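Local coordinates for protein F420-dependent methylenetetrahydromethanopterin dehydrogenase (Methanopyrus kandleri, PDB 1QV9) that catalyses the reversible, coenzyme F420-dependent interconversion of methenyl- and methylene-tetrahydromethanopterin in methanogenesis from carbon dioxide, working as a hexamer built from three dimers, at residues M109-P121 with S174-N186. Residues are numbered along the deposited sequence; the frame is centred on the assembly and turned at random. Where two conformers were deposited one is given.
Sequences MEEQGLGYILVKP and SENDLPKLVIDRN
With chi1 at 53°, Y116 CG sits between the backbone N and the carbonyl carbon, and the ring is laid over the backbone of K180. K180 CA meets one ring face in a CH-pi contact, 3.9 Å from the centroid. K180 CB touches Y116 OH at 3.6 Å. The hydroxyl donates to the anti lone pair of E110 OE2 at 2.6 Å. A water bound by K180 NZ reaches E110 OE1 weakly. A phenylalanine in place of Y116 would probably leave E110 OE2 without this hydroxyl donor and K180 CB without its oxygen contact. Strands 115-119 and 180-183 run parallel, axes 4.7 Å apart, with five backbone hydrogen bonds between the segments. On the face opposite Y116 and K180, I117 CG2 lies 3.7 Å from I183 CD1. At the far end a water accepts from K120 NZ and lies 2.9 Å from D184 OD2. Helices 134-150 and 153-169 connect the strands, a beta-alpha-beta crossover of the alpha/beta domain. Strand 180-183 is one of the parallel sheet's two outermost strands within this chain, and strand 115-119 also pairs with strand 94-99. Helix 153-169 covers the face of I117 and I183, while P121 and D184 reach helix 197-223.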
HETATM    1  N   MSE A 109     -41.638 -16.797  -4.770  0.60 19.47           N
HETATM    2  CA  MSE A 109     -41.918 -15.591  -4.007  0.60 18.96           C
HETATM    3  C   MSE A 109     -42.927 -14.693  -4.670  0.60 19.74           C
HETATM    4  O   MSE A 109     -43.774 -14.116  -3.998  0.60 19.83           O
HETATM    5  CB  MSE A 109     -40.632 -14.796  -3.723  0.60 18.38           C
HETATM    6  CG  MSE A 109     -39.734 -15.490  -2.718  0.60 17.00           C
HETATM    7 SE   MSE A 109     -38.159 -14.469  -2.185  0.60 18.06          SE
HETATM    8  CE  MSE A 109     -37.118 -14.647  -3.852  0.60 14.95           C
ATOM      9  N   GLU A 110     -42.846 -14.566  -5.993  1.00 19.42           N
ATOM     10  CA  GLU A 110     -43.803 -13.695  -6.678  1.00 20.05           C
ATOM     11  C   GLU A 110     -45.209 -14.272  -6.510  1.00 19.06           C
ATOM     12  O   GLU A 110     -46.153 -13.541  -6.277  1.00 22.40           O
ATOM     13  CB  GLU A 110     -43.421 -13.531  -8.153  1.00 22.14           C
ATOM     14  CG  GLU A 110     -42.040 -12.875  -8.294  1.00 23.91           C
ATOM     15  CD  GLU A 110     -41.591 -12.650  -9.724  1.00 31.46           C
ATOM     16  OE1 GLU A 110     -42.327 -13.041 -10.654  1.00 32.20           O
ATOM     17  OE2 GLU A 110     -40.489 -12.091  -9.919  1.00 29.87           O
ATOM     18  N   GLU A 111     -45.324 -15.589  -6.576  1.00 21.47           N
ATOM     19  CA  GLU A 111     -46.623 -16.240  -6.386  1.00 24.62           C
ATOM     20  C   GLU A 111     -47.104 -16.044  -4.937  1.00 24.87           C
ATOM     21  O   GLU A 111     -48.299 -15.954  -4.685  1.00 25.27           O
ATOM     22  CB  GLU A 111     -46.515 -17.735  -6.686  1.00 26.52           C
ATOM     23  CG  GLU A 111     -47.861 -18.460  -6.612  1.00 39.95           C
ATOM     24  CD  GLU A 111     -47.737 -19.962  -6.823  1.00 49.74           C
ATOM     25  OE1 GLU A 111     -47.095 -20.377  -7.817  1.00 55.75           O
ATOM     26  OE2 GLU A 111     -48.292 -20.729  -6.000  1.00 54.41           O
ATOM     27  N   GLN A 112     -46.157 -15.946  -3.999  1.00 21.80           N
ATOM     28  CA  GLN A 112     -46.461 -15.765  -2.584  1.00 23.24           C
ATOM     29  C   GLN A 112     -46.785 -14.325  -2.275  1.00 22.46           C
ATOM     30  O   GLN A 112     -47.100 -13.998  -1.137  1.00 23.26           O
ATOM     31  CB  GLN A 112     -45.271 -16.236  -1.700  1.00 21.90           C
ATOM     32  CG  GLN A 112     -45.078 -17.732  -1.660  1.00 22.70           C
ATOM     33  CD  GLN A 112     -43.781 -18.153  -0.959  1.00 24.95           C
ATOM     34  OE1 GLN A 112     -42.725 -17.589  -1.214  1.00 20.93           O
ATOM     35  NE2 GLN A 112     -43.858 -19.176  -0.112  1.00 22.30           N
ATOM     36  N   GLY A 113     -46.664 -13.450  -3.277  1.00 18.64           N
ATOM     37  CA  GLY A 113     -46.986 -12.058  -3.079  1.00 19.62           C
ATOM     38  C   GLY A 113     -45.929 -11.341  -2.266  1.00 17.57           C
ATOM     39  O   GLY A 113     -46.204 -10.308  -1.668  1.00 18.39           O
ATOM     40  N   LEU A 114     -44.718 -11.883  -2.292  1.00 18.15           N
ATOM     41  CA  LEU A 114     -43.617 -11.300  -1.524  1.00 18.94           C
ATOM     42  C   LEU A 114     -42.659 -10.487  -2.371  1.00 18.17           C
ATOM     43  O   LEU A 114     -42.423 -10.826  -3.525  1.00 20.94           O
ATOM     44  CB  LEU A 114     -42.807 -12.428  -0.872  1.00 17.42           C
ATOM     45  CG  LEU A 114     -43.530 -13.309   0.140  1.00 19.70           C
ATOM     46  CD1 LEU A 114     -42.649 -14.546   0.445  1.00 22.43           C
ATOM     47  CD2 LEU A 114     -43.856 -12.524   1.404  1.00 22.07           C
ATOM     48  N   GLY A 115     -42.150  -9.382  -1.808  1.00 16.31           N
ATOM     49  CA  GLY A 115     -41.121  -8.627  -2.491  1.00 16.47           C
ATOM     50  C   GLY A 115     -39.774  -9.284  -2.157  1.00 18.37           C
ATOM     51  O   GLY A 115     -39.677 -10.171  -1.271  1.00 16.56           O
ATOM     52  N   TYR A 116     -38.736  -8.902  -2.890  1.00 16.59           N
ATOM     53  CA  TYR A 116     -37.401  -9.450  -2.599  1.00 15.96           C
ATOM     54  C   TYR A 116     -36.282  -8.554  -3.067  1.00 17.02           C
ATOM     55  O   TYR A 116     -36.438  -7.783  -4.001  1.00 16.23           O
ATOM     56  CB  TYR A 116     -37.172 -10.851  -3.227  1.00 16.34           C
ATOM     57  CG  TYR A 116     -37.432 -10.976  -4.722  1.00 18.44           C
ATOM     58  CD1 TYR A 116     -38.670 -11.423  -5.172  1.00 20.70           C
ATOM     59  CD2 TYR A 116     -36.479 -10.601  -5.665  1.00 18.01           C
ATOM     60  CE1 TYR A 116     -38.959 -11.491  -6.539  1.00 22.99           C
ATOM     61  CE2 TYR A 116     -36.765 -10.657  -7.042  1.00 19.42           C
ATOM     62  CZ  TYR A 116     -38.008 -11.106  -7.453  1.00 24.00           C
ATOM     63  OH  TYR A 116     -38.304 -11.175  -8.802  1.00 26.00           O
ATOM     64  N   ILE A 117     -35.148  -8.634  -2.368  1.00 16.06           N
ATOM     65  CA  ILE A 117     -33.956  -7.930  -2.808  1.00 15.71           C
ATOM     66  C   ILE A 117     -32.906  -9.011  -2.637  1.00 18.26           C
ATOM     67  O   ILE A 117     -32.605  -9.437  -1.511  1.00 17.21           O
ATOM     68  CB  ILE A 117     -33.578  -6.708  -1.946  1.00 17.76           C
ATOM     69  CG1 ILE A 117     -34.734  -5.703  -1.995  1.00 19.30           C
ATOM     70  CG2 ILE A 117     -32.285  -6.069  -2.507  1.00 17.67           C
ATOM     71  CD1 ILE A 117     -34.536  -4.438  -1.113  1.00 21.80           C
ATOM     72  N   LEU A 118     -32.396  -9.508  -3.762  1.00 16.31           N
ATOM     73  CA  LEU A 118     -31.384 -10.558  -3.731  1.00 14.30           C
ATOM     74  C   LEU A 118     -30.039  -9.926  -4.072  1.00 18.11           C
ATOM     75  O   LEU A 118     -29.872  -9.362  -5.138  1.00 17.63           O
ATOM     76  CB  LEU A 118     -31.733 -11.657  -4.733  1.00 16.97           C
ATOM     77  CG  LEU A 118     -33.083 -12.320  -4.409  1.00 17.52           C
ATOM     78  CD1 LEU A 118     -33.349 -13.416  -5.428  1.00 19.28           C
ATOM     79  CD2 LEU A 118     -33.037 -12.944  -2.988  1.00 19.05           C
ATOM     80  N   VAL A 119     -29.079 -10.000  -3.152  1.00 15.64           N
ATOM     81  CA  VAL A 119     -27.789  -9.375  -3.343  1.00 15.47           C
ATOM     82  C   VAL A 119     -26.759 -10.441  -3.695  1.00 15.01           C
ATOM     83  O   VAL A 119     -26.255 -11.166  -2.812  1.00 15.97           O
ATOM     84  CB  VAL A 119     -27.406  -8.614  -2.039  1.00 15.89           C
ATOM     85  CG1 VAL A 119     -26.103  -7.846  -2.221  1.00 15.82           C
ATOM     86  CG2 VAL A 119     -28.534  -7.636  -1.706  1.00 16.64           C
ATOM     87  N   LYS A 120     -26.430 -10.542  -4.985  1.00 15.42           N
ATOM     88  CA  LYS A 120     -25.493 -11.591  -5.400  1.00 18.12           C
ATOM     89  C   LYS A 120     -24.093 -11.465  -4.795  1.00 15.34           C
ATOM     90  O   LYS A 120     -23.455 -12.446  -4.467  1.00 18.24           O
ATOM     91  CB  LYS A 120     -25.449 -11.706  -6.943  1.00 19.00           C
ATOM     92  CG  LYS A 120     -26.835 -11.954  -7.510  1.00 24.07           C
ATOM     93  CD  LYS A 120     -26.851 -12.225  -9.029  1.00 24.37           C
ATOM     94  CE  LYS A 120     -26.447 -13.660  -9.301  1.00 28.08           C
ATOM     95  NZ  LYS A 120     -26.499 -13.980 -10.762  1.00 29.44           N
ATOM     96  N   PRO A 121     -23.601 -10.230  -4.613  1.00 15.59           N
ATOM     97  CA  PRO A 121     -22.258 -10.170  -4.014  1.00 16.52           C
ATOM     98  C   PRO A 121     -22.198 -10.451  -2.490  1.00 14.96           C
ATOM     99  O   PRO A 121     -21.092 -10.472  -1.917  1.00 17.27           O
ATOM    100  CB  PRO A 121     -21.758  -8.759  -4.320  1.00 17.75           C
ATOM    101  CG  PRO A 121     -22.925  -8.015  -4.925  1.00 23.23           C
ATOM    102  CD  PRO A 121     -23.950  -9.011  -5.363  1.00 15.97           C
ATOM    103  N   SER A 174     -49.153  -1.963  -1.996  1.00 22.83           N
ATOM    104  CA  SER A 174     -49.720  -3.089  -2.716  1.00 21.20           C
ATOM    105  C   SER A 174     -48.618  -4.077  -3.050  1.00 21.71           C
ATOM    106  O   SER A 174     -47.420  -3.768  -2.948  1.00 21.06           O
ATOM    107  CB  SER A 174     -50.335  -2.635  -4.046  1.00 22.48           C
ATOM    108  OG  SER A 174     -49.297  -2.354  -4.989  1.00 23.94           O
ATOM    109  N   GLU A 175     -49.013  -5.267  -3.466  1.00 19.71           N
ATOM    110  CA  GLU A 175     -48.019  -6.254  -3.845  1.00 19.91           C
ATOM    111  C   GLU A 175     -47.156  -5.722  -4.985  1.00 21.13           C
ATOM    112  O   GLU A 175     -45.965  -6.010  -5.044  1.00 21.53           O
ATOM    113  CB  GLU A 175     -48.676  -7.575  -4.245  1.00 18.94           C
ATOM    114  CG  GLU A 175     -49.374  -8.241  -3.052  1.00 21.60           C
ATOM    115  CD  GLU A 175     -50.064  -9.552  -3.348  1.00 23.35           C
ATOM    116  OE1 GLU A 175     -50.791  -9.997  -2.442  1.00 22.06           O
ATOM    117  OE2 GLU A 175     -49.899 -10.160  -4.442  1.00 25.93           O
ATOM    118  N   ASN A 176     -47.749  -4.955  -5.892  1.00 20.61           N
ATOM    119  CA  ASN A 176     -46.970  -4.392  -6.984  1.00 19.71           C
ATOM    120  C   ASN A 176     -45.981  -3.305  -6.568  1.00 21.87           C
ATOM    121  O   ASN A 176     -45.101  -2.918  -7.349  1.00 23.13           O
ATOM    122  CB  ASN A 176     -47.912  -3.864  -8.070  1.00 20.42           C
ATOM    123  CG  ASN A 176     -48.511  -4.977  -8.876  1.00 20.87           C
ATOM    124  OD1 ASN A 176     -47.943  -6.066  -8.975  1.00 24.53           O
ATOM    125  ND2 ASN A 176     -49.654  -4.708  -9.486  1.00 22.34           N
ATOM    126  N   ASP A 177     -46.114  -2.809  -5.343  1.00 20.28           N
ATOM    127  CA  ASP A 177     -45.189  -1.820  -4.827  1.00 22.34           C
ATOM    128  C   ASP A 177     -43.981  -2.495  -4.198  1.00 21.53           C
ATOM    129  O   ASP A 177     -42.975  -1.822  -3.957  1.00 24.90           O
ATOM    130  CB  ASP A 177     -45.841  -0.977  -3.730  1.00 20.46           C
ATOM    131  CG  ASP A 177     -46.896  -0.029  -4.270  1.00 28.95           C
ATOM    132  OD1 ASP A 177     -47.935   0.118  -3.599  1.00 29.91           O
ATOM    133  OD2 ASP A 177     -46.658   0.581  -5.339  1.00 28.27           O
ATOM    134  N   LEU A 178     -44.072  -3.798  -3.949  1.00 20.61           N
ATOM    135  CA  LEU A 178     -42.961  -4.478  -3.283  1.00 20.00           C
ATOM    136  C   LEU A 178     -41.821  -4.676  -4.255  1.00 22.49           C
ATOM    137  O   LEU A 178     -42.025  -5.012  -5.427  1.00 20.16           O
ATOM    138  CB  LEU A 178     -43.421  -5.796  -2.698  1.00 17.69           C
ATOM    139  CG  LEU A 178     -44.514  -5.632  -1.631  1.00 17.53           C
ATOM    140  CD1 LEU A 178     -45.003  -7.010  -1.263  1.00 20.86           C
ATOM    141  CD2 LEU A 178     -43.996  -4.872  -0.404  1.00 21.05           C
ATOM    142  N   PRO A 179     -40.585  -4.478  -3.789  1.00 19.56           N
ATOM    143  CA  PRO A 179     -39.462  -4.641  -4.711  1.00 18.23           C
ATOM    144  C   PRO A 179     -39.249  -6.039  -5.238  1.00 17.61           C
ATOM    145  O   PRO A 179     -39.642  -7.007  -4.607  1.00 19.75           O
ATOM    146  CB  PRO A 179     -38.251  -4.156  -3.878  1.00 22.43           C
ATOM    147  CG  PRO A 179     -38.666  -4.488  -2.477  1.00 23.99           C
ATOM    148  CD  PRO A 179     -40.137  -4.061  -2.446  1.00 20.41           C
ATOM    149  N   LYS A 180     -38.670  -6.117  -6.434  1.00 18.80           N
ATOM    150  CA  LYS A 180     -38.281  -7.362  -7.081  1.00 22.56           C
ATOM    151  C   LYS A 180     -36.914  -6.976  -7.664  1.00 22.04           C
ATOM    152  O   LYS A 180     -36.781  -6.649  -8.841  1.00 24.93           O
ATOM    153  CB  LYS A 180     -39.275  -7.762  -8.177  1.00 25.18           C
ATOM    154  CG  LYS A 180     -40.602  -8.174  -7.601  1.00 25.27           C
ATOM    155  CD  LYS A 180     -41.497  -8.801  -8.658  1.00 25.83           C
ATOM    156  CE  LYS A 180     -41.959  -7.770  -9.669  1.00 26.91           C
ATOM    157  NZ  LYS A 180     -42.964  -8.372 -10.631  1.00 33.94           N
ATOM    158  N   LEU A 181     -35.896  -6.976  -6.809  1.00 18.19           N
ATOM    159  CA  LEU A 181     -34.562  -6.560  -7.219  1.00 18.93           C
ATOM    160  C   LEU A 181     -33.506  -7.620  -7.089  1.00 18.27           C
ATOM    161  O   LEU A 181     -33.481  -8.356  -6.111  1.00 20.88           O
ATOM    162  CB  LEU A 181     -34.093  -5.363  -6.385  1.00 20.52           C
ATOM    163  CG  LEU A 181     -34.849  -4.048  -6.484  1.00 24.36           C
ATOM    164  CD1 LEU A 181     -34.238  -3.059  -5.507  1.00 25.89           C
ATOM    165  CD2 LEU A 181     -34.775  -3.500  -7.925  1.00 25.96           C
ATOM    166  N   VAL A 182     -32.632  -7.681  -8.087  1.00 18.03           N
ATOM    167  CA  VAL A 182     -31.508  -8.607  -8.059  1.00 16.99           C
ATOM    168  C   VAL A 182     -30.307  -7.715  -8.332  1.00 18.59           C
ATOM    169  O   VAL A 182     -30.162  -7.118  -9.416  1.00 19.28           O
ATOM    170  CB  VAL A 182     -31.634  -9.704  -9.136  1.00 20.87           C
ATOM    171  CG1 VAL A 182     -30.439 -10.589  -9.099  1.00 21.07           C
ATOM    172  CG2 VAL A 182     -32.885 -10.523  -8.902  1.00 24.88           C
ATOM    173  N   ILE A 183     -29.446  -7.621  -7.329  1.00 14.51           N
ATOM    174  CA  ILE A 183     -28.289  -6.749  -7.399  1.00 16.61           C
ATOM    175  C   ILE A 183     -26.992  -7.479  -7.662  1.00 17.95           C
ATOM    176  O   ILE A 183     -26.697  -8.527  -7.059  1.00 16.77           O
ATOM    177  CB  ILE A 183     -28.146  -5.957  -6.058  1.00 17.86           C
ATOM    178  CG1 ILE A 183     -29.421  -5.131  -5.819  1.00 14.91           C
ATOM    179  CG2 ILE A 183     -26.871  -5.069  -6.066  1.00 16.63           C
ATOM    180  CD1 ILE A 183     -29.510  -4.515  -4.409  1.00 19.49           C
ATOM    181  N   ASP A 184     -26.230  -6.920  -8.584  1.00 16.26           N
ATOM    182  CA  ASP A 184     -24.918  -7.438  -8.904  1.00 17.91           C
ATOM    183  C   ASP A 184     -24.035  -6.384  -9.524  1.00 13.60           C
ATOM    184  O   ASP A 184     -24.389  -5.189  -9.536  1.00 16.92           O
ATOM    185  CB  ASP A 184     -25.008  -8.707  -9.756  1.00 18.35           C
ATOM    186  CG  ASP A 184     -25.495  -8.453 -11.194  1.00 24.35           C
ATOM    187  OD1 ASP A 184     -25.714  -7.288 -11.585  1.00 23.26           O
ATOM    188  OD2 ASP A 184     -25.656  -9.449 -11.940  1.00 29.72           O
ATOM    189  N   ARG A 185     -22.860  -6.804  -9.987  1.00 17.70           N
ATOM    190  CA  ARG A 185     -21.901  -5.909 -10.601  1.00 16.84           C
ATOM    191  C   ARG A 185     -22.522  -4.950 -11.622  1.00 14.40           C
ATOM    192  O   ARG A 185     -22.275  -3.732 -11.586  1.00 15.98           O
ATOM    193  CB  ARG A 185     -20.806  -6.764 -11.256  1.00 19.50           C
ATOM    194  CG  ARG A 185     -19.748  -5.979 -11.976  1.00 24.68           C
ATOM    195  CD  ARG A 185     -19.623  -6.352 -13.424  1.00 25.77           C
ATOM    196  NE  ARG A 185     -19.446  -7.779 -13.686  1.00 18.67           N
ATOM    197  CZ  ARG A 185     -19.748  -8.315 -14.868  1.00 20.04           C
ATOM    198  NH1 ARG A 185     -19.575  -9.608 -15.092  1.00 21.57           N
ATOM    199  NH2 ARG A 185     -20.268  -7.553 -15.811  1.00 21.88           N
ATOM    200  N   ASN A 186     -23.374  -5.473 -12.501  1.00 17.61           N
ATOM    201  CA  ASN A 186     -23.955  -4.611 -13.518  1.00 17.17           C
ATOM    202  C   ASN A 186     -24.959  -3.590 -13.036  1.00 16.94           C
ATOM    203  O   ASN A 186     -25.244  -2.624 -13.736  1.00 19.19           O
ATOM    204  CB  ASN A 186     -24.535  -5.437 -14.667  1.00 19.12           C
ATOM    205  CG  ASN A 186     -23.430  -6.029 -15.565  1.00 20.18           C
ATOM    206  OD1 ASN A 186     -22.282  -5.540 -15.568  1.00 21.24           O
ATOM    207  ND2 ASN A 186     -23.776  -7.073 -16.335  1.00 23.61           N
TER
HETATM  208  O   HOH W   1     -43.251 -10.285 -12.424  1.00 40.71           O
HETATM  209  O   HOH W   2     -24.453 -12.089 -11.753  1.00 32.56           O